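PDB 4C6S: disease resistance protein RRS1 from Arabidopsis thaliana, which pairs with RPS4 to recognise the bacterial effectors AvrRps4 and PopP2 in plant immunity and binds W-box DNA as a transcription factor. Local coordinates for residues S11-V16 with D39-D44; N34-D39 with Q51-K56. All coordinates share one frame; numbering follows the deposited sequence.

Contact 1: S11-V16 with D39-D44; sequences SCVEEV and DVDIDD
Cys-12 and Asp-39 form a parallel beta bridge, CA to CA 5.2 Å, where neighbouring strands of the TIR-domain sheet reach their C-terminal ends. One of the bonds that make it is nearly linear: Val-40 N donates to Cys-12 O at 2.7 Å, with 172° at the hydrogen. Beyond it both chains leave the sheet, 39-42 as a type I turn and 14-16 as a weakly bonded helix. Loops of a TIR fold leave the strands at this edge, and 39-44 corresponds to the start of the BB loop.

Asp-41 carries the polar part. Its CG lies beside its own backbone N, anti to the carbonyl carbon (chi1 -74°), and OD2 accepts a nearly straight bond from Glu-14 N at 2.8 Å. That N-H arrives on the anti side of the carboxylate, 31° out of its plane. OD1 makes a salt bridge with Lys-77 of helix 74-82. Asp-39 reaches forward along its own chain: with CG anti to the backbone N, OD1 accepts from Asp-41 N above the carboxylate plane at 2.8 Å, an Asx turn, while OD2 lies against Glu-14 CB. Val-13 CG1 meets Val-40 CG2 at 3.9 Å, and Phe-78 of helix 74-82 touches both valines.

Glu-15 OE1 comes within 3.2 Å of Asp-41 OD2, two acceptors and not a bond. With Glu-14 near both Asp-39 and Asp-41, four acids gather, which would tend to raise proton affinity around Asp-41, partly offset by Lys-77 and the Glu-14 N-H. The Val-40 N-H holds the strand ends, that of Glu-14 the segments that follow.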
loop_
_atom_site.group_PDB
_atom_site.type_symbol
_atom_site.label_atom_id
_atom_site.label_comp_id
_atom_site.label_asym_id
_atom_site.label_seq_id
_atom_site.Cartn_x
_atom_site.Cartn_y
_atom_site.Cartn_z
ATOM N N SER A 11 12.170 8.160 5.550
ATOM C CA SER A 11 13.265 7.218 5.307
ATOM C C SER A 11 12.729 5.798 5.445
ATOM O O SER A 11 11.858 5.549 6.279
ATOM C CB SER A 11 14.410 7.448 6.287
ATOM O OG SER A 11 13.918 7.562 7.611
ATOM N N CYS A 12 13.233 4.880 4.620
ATOM C CA CYS A 12 12.741 3.496 4.621
ATOM C C CYS A 12 13.741 2.558 3.988
ATOM O O CYS A 12 14.737 2.997 3.404
ATOM C CB CYS A 12 11.401 3.391 3.864
ATOM S SG CYS A 12 11.525 3.747 2.076
ATOM N N VAL A 13 13.478 1.256 4.104
ATOM C CA VAL A 13 14.288 0.268 3.397
ATOM C C VAL A 13 13.686 0.034 2.009
ATOM O O VAL A 13 12.541 0.393 1.760
ATOM C CB VAL A 13 14.396 -1.049 4.181
ATOM C CG1 VAL A 13 15.039 -0.801 5.540
ATOM C CG2 VAL A 13 13.023 -1.668 4.355
ATOM N N GLU A 14 14.458 -0.560 1.103
ATOM C CA GLU A 14 14.026 -0.643 -0.291
ATOM C C GLU A 14 12.775 -1.491 -0.466
ATOM O O GLU A 14 11.950 -1.207 -1.338
ATOM C CB GLU A 14 15.163 -1.137 -1.194
ATOM C CG GLU A 14 15.590 -2.562 -0.931
ATOM C CD GLU A 14 16.921 -2.897 -1.579
ATOM O OE1 GLU A 14 17.363 -2.129 -2.464
ATOM O OE2 GLU A 14 17.524 -3.923 -1.196
ATOM N N GLU A 15 12.611 -2.496 0.394
ATOM C CA GLU A 15 11.470 -3.417 0.314
ATOM C C GLU A 15 10.091 -2.753 0.379
ATOM O O GLU A 15 9.123 -3.283 -0.166
ATOM C CB GLU A 15 11.566 -4.504 1.400
ATOM C CG GLU A 15 12.878 -5.285 1.428
ATOM C CD GLU A 15 13.971 -4.619 2.268
ATOM O OE1 GLU A 15 14.596 -3.654 1.782
ATOM O OE2 GLU A 15 14.216 -5.069 3.412
ATOM N N VAL A 16 9.984 -1.606 1.046
ATOM C CA VAL A 16 8.691 -0.932 1.128
ATOM C C VAL A 16 8.654 0.404 0.401
ATOM O O VAL A 16 7.629 1.092 0.415
ATOM C CB VAL A 16 8.267 -0.733 2.588
ATOM C CG1 VAL A 16 8.108 -2.083 3.272
ATOM C CG2 VAL A 16 9.305 0.123 3.321
ATOM N N ASP A 39 15.802 6.194 0.616
ATOM C CA ASP A 39 15.974 4.751 0.763
ATOM C C ASP A 39 17.280 4.537 1.522
ATOM O O ASP A 39 18.342 4.878 1.014
ATOM C CB ASP A 39 16.038 4.130 -0.649
ATOM C CG ASP A 39 16.276 2.619 -0.651
ATOM O OD1 ASP A 39 16.633 2.042 0.395
ATOM O OD2 ASP A 39 16.132 2.010 -1.736
ATOM N N VAL A 40 17.217 3.964 2.726
ATOM C CA VAL A 40 18.414 3.844 3.562
ATOM C C VAL A 40 19.340 2.726 3.083
ATOM O O VAL A 40 20.434 2.556 3.617
ATOM C CB VAL A 40 18.076 3.613 5.066
ATOM C CG1 VAL A 40 17.253 4.770 5.618
ATOM C CG2 VAL A 40 17.328 2.297 5.250
ATOM N N ASP A 41 18.897 1.969 2.082
ATOM C CA ASP A 41 19.674 0.837 1.580
ATOM C C ASP A 41 20.653 1.234 0.480
ATOM O O ASP A 41 21.367 0.387 -0.056
ATOM C CB ASP A 41 18.752 -0.267 1.059
ATOM C CG ASP A 41 18.077 -1.035 2.171
ATOM O OD1 ASP A 41 18.706 -1.202 3.235
ATOM O OD2 ASP A 41 16.929 -1.476 1.977
ATOM N N ILE A 42 20.684 2.513 0.126
ATOM C CA ILE A 42 21.591 2.953 -0.929
ATOM C C ILE A 42 23.034 3.052 -0.424
ATOM O O ILE A 42 23.273 3.055 0.785
ATOM C CB ILE A 42 21.108 4.254 -1.634
ATOM C CG1 ILE A 42 20.698 5.333 -0.637
ATOM C CG2 ILE A 42 19.882 3.969 -2.480
ATOM C CD1 ILE A 42 21.797 5.919 0.160
ATOM N N ASP A 43 23.984 3.112 -1.351
ATOM C CA ASP A 43 25.393 3.268 -1.005
ATOM C C ASP A 43 25.608 4.553 -0.212
ATOM O O ASP A 43 24.911 5.543 -0.433
ATOM C CB ASP A 43 26.236 3.291 -2.280
ATOM C CG ASP A 43 25.616 4.147 -3.366
ATOM O OD1 ASP A 43 24.800 3.620 -4.153
ATOM O OD2 ASP A 43 25.933 5.350 -3.426
ATOM N N ASP A 44 26.569 4.543 0.709
ATOM C CA ASP A 44 26.842 5.724 1.530
ATOM C C ASP A 44 27.351 6.903 0.698
ATOM O O ASP A 44 27.384 8.043 1.168
ATOM C CB ASP A 44 27.802 5.386 2.676
ATOM C CG ASP A 44 27.089 4.765 3.864
ATOM O OD1 ASP A 44 26.832 3.543 3.834
ATOM O OD2 ASP A 44 26.777 5.503 4.825
#

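Contact 2: N34-D39 with Q51-K56; sequences NNVVVD and QAKIEK
Val-36, Val-38 and Lys-53 make most of the apolar contact between strand 35-39 and helix 51-56, whose short axes approach to 9.2 Å with 129° between their N-to-C directions. Val-36 and Val-38 both direct CB to the helix, while the intervening Val-37 directs its own away, as alternation along a strand requires. Lys-53 meets the two valines with different parts of its chain: CB lies 4.0 Å from Val-36 CG2, and CD lies 3.9 Å from Val-38 CG2. The same Val-38 methyl approaches Ile-54 CG1 at 4.3 Å, and the side chains of Val-38 and Ile-54 both touch Cys-9 on the adjacent strand 8-12.

The polar component is a single weak hydrogen bond, from Lys-53 NZ to Val-37 O at 3.4 Å. The lysine chain bends at CG-CD (chi3 137°), which sets CE on its way to the strand backbone.

Burial between the segments is modest, 202 Å², and amphipathic: the lysine methylenes lie over valine methyls while the ammonium reaches a main-chain carbonyl. The helix belongs to the layer flanking one face of the parallel TIR sheet, and is held on one of its two outer strands mainly by apolar packing, with one weak hydrogen bond.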
loop_
_atom_site.group_PDB
_atom_site.type_symbol
_atom_site.label_atom_id
_atom_site.label_comp_id
_atom_site.label_asym_id
_atom_site.label_seq_id
_atom_site.Cartn_x
_atom_site.Cartn_y
_atom_site.Cartn_z
ATOM N N ASN A 34 4.586 18.832 1.392
ATOM C CA ASN A 34 5.698 18.451 0.533
ATOM C C ASN A 34 6.539 17.391 1.221
ATOM O O ASN A 34 6.725 17.434 2.446
ATOM C CB ASN A 34 6.564 19.660 0.228
ATOM C CG ASN A 34 5.793 20.758 -0.454
ATOM O OD1 ASN A 34 4.905 20.492 -1.264
ATOM N ND2 ASN A 34 6.124 22.003 -0.133
ATOM N N ASN A 35 7.039 16.430 0.453
ATOM C CA ASN A 35 7.819 15.357 1.071
ATOM C C ASN A 35 8.776 14.710 0.088
ATOM O O ASN A 35 8.593 14.804 -1.136
ATOM C CB ASN A 35 6.907 14.315 1.749
ATOM C CG ASN A 35 6.111 13.481 0.751
ATOM O OD1 ASN A 35 6.528 12.381 0.361
ATOM N ND2 ASN A 35 4.962 14.000 0.330
ATOM N N VAL A 36 9.826 14.093 0.620
ATOM C CA VAL A 36 10.762 13.364 -0.218
ATOM C C VAL A 36 11.001 12.038 0.472
ATOM O O VAL A 36 10.736 11.890 1.673
ATOM C CB VAL A 36 12.099 14.108 -0.402
ATOM C CG1 VAL A 36 11.867 15.485 -1.000
ATOM C CG2 VAL A 36 12.815 14.223 0.931
ATOM N N VAL A 37 11.484 11.060 -0.286
ATOM C CA VAL A 37 11.722 9.737 0.285
ATOM C C VAL A 37 13.201 9.412 0.146
ATOM O O VAL A 37 13.796 9.632 -0.914
ATOM C CB VAL A 37 10.875 8.644 -0.413
ATOM C CG1 VAL A 37 11.235 7.284 0.131
ATOM C CG2 VAL A 37 9.391 8.889 -0.189
ATOM N N VAL A 38 13.788 8.912 1.230
ATOM C CA VAL A 38 15.171 8.448 1.210
ATOM C C VAL A 38 15.220 6.962 1.533
ATOM O O VAL A 38 14.733 6.522 2.578
ATOM C CB VAL A 38 16.038 9.218 2.212
ATOM C CG1 VAL A 38 17.428 8.592 2.308
ATOM C CG2 VAL A 38 16.141 10.665 1.796
ATOM N N ASP A 39 15.802 6.194 0.616
ATOM C CA ASP A 39 15.974 4.751 0.763
ATOM C C ASP A 39 17.280 4.537 1.522
ATOM O O ASP A 39 18.342 4.878 1.014
ATOM C CB ASP A 39 16.038 4.130 -0.649
ATOM C CG ASP A 39 16.276 2.619 -0.651
ATOM O OD1 ASP A 39 16.633 2.042 0.395
ATOM O OD2 ASP A 39 16.132 2.010 -1.736
ATOM N N GLN A 51 21.841 13.564 2.382
ATOM C CA GLN A 51 21.781 13.964 3.788
ATOM C C GLN A 51 21.041 15.277 3.993
ATOM O O GLN A 51 20.322 15.444 4.976
ATOM C CB GLN A 51 23.189 14.104 4.364
ATOM C CG GLN A 51 23.781 12.829 4.919
ATOM C CD GLN A 51 25.088 13.085 5.635
ATOM O OE1 GLN A 51 25.876 13.935 5.221
ATOM N NE2 GLN A 51 25.320 12.363 6.725
ATOM N N ALA A 52 21.240 16.209 3.066
ATOM C CA ALA A 52 20.599 17.520 3.121
ATOM C C ALA A 52 19.072 17.416 3.184
ATOM O O ALA A 52 18.428 18.203 3.882
ATOM C CB ALA A 52 21.027 18.366 1.929
ATOM N N LYS A 53 18.502 16.458 2.452
ATOM C CA LYS A 53 17.056 16.229 2.449
ATOM C C LYS A 53 16.570 15.963 3.868
ATOM O O LYS A 53 15.535 16.478 4.293
ATOM C CB LYS A 53 16.699 15.013 1.588
ATOM C CG LYS A 53 16.876 15.150 0.077
ATOM C CD LYS A 53 16.990 13.745 -0.521
ATOM C CE LYS A 53 16.184 13.561 -1.794
ATOM N NZ LYS A 53 15.832 12.113 -1.991
ATOM N N ILE A 54 17.323 15.139 4.589
ATOM C CA ILE A 54 16.947 14.744 5.940
ATOM C C ILE A 54 17.189 15.904 6.894
ATOM O O ILE A 54 16.312 16.275 7.670
ATOM C CB ILE A 54 17.745 13.510 6.423
ATOM C CG1 ILE A 54 17.696 12.392 5.379
ATOM C CG2 ILE A 54 17.208 13.007 7.756
ATOM C CD1 ILE A 54 18.382 11.108 5.816
ATOM N N GLU A 55 18.378 16.490 6.817
ATOM C CA GLU A 55 18.736 17.593 7.696
ATOM C C GLU A 55 17.786 18.790 7.594
ATOM O O GLU A 55 17.453 19.411 8.604
ATOM C CB GLU A 55 20.180 18.029 7.423
ATOM C CG GLU A 55 21.198 16.999 7.892
ATOM C CD GLU A 55 22.598 17.288 7.401
ATOM O OE1 GLU A 55 22.739 17.830 6.286
ATOM O OE2 GLU A 55 23.555 16.960 8.130
ATOM N N LYS A 56 17.345 19.108 6.380
ATOM C CA LYS A 56 16.511 20.285 6.171
ATOM C C LYS A 56 15.024 20.010 6.399
ATOM O O LYS A 56 14.218 20.938 6.410
ATOM C CB LYS A 56 16.716 20.857 4.769
ATOM C CG LYS A 56 18.097 21.429 4.509
ATOM C CD LYS A 56 18.091 22.230 3.217
ATOM C CE LYS A 56 19.451 22.840 2.926
ATOM N NZ LYS A 56 19.466 23.496 1.590
#

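From the N terminus, the chain runs along strand 8-12, whose end opens segment 11-16, returns through helix 20-30 and runs along strand 35-39 parallel to 8-12, a beta-alpha-beta crossover; there contact 1 closes a loop with 22 residues between its segments. Contact 2 closes a shorter one: 11 residues, including helix 44-48, separate 34-39 from 51-56. The segments alternate along the sequence, so the two closures cross, and Asp-39 belongs to both. Their centres lie about 12 Å apart. Direct contact between them includes a probable hydrogen bond from Cys-12 N to Val-38 O at 3.0 Å. Contact 1 ties the C-terminal ends of two adjacent strands, and contact 2 fastens helix 51-56 against strand 35-39.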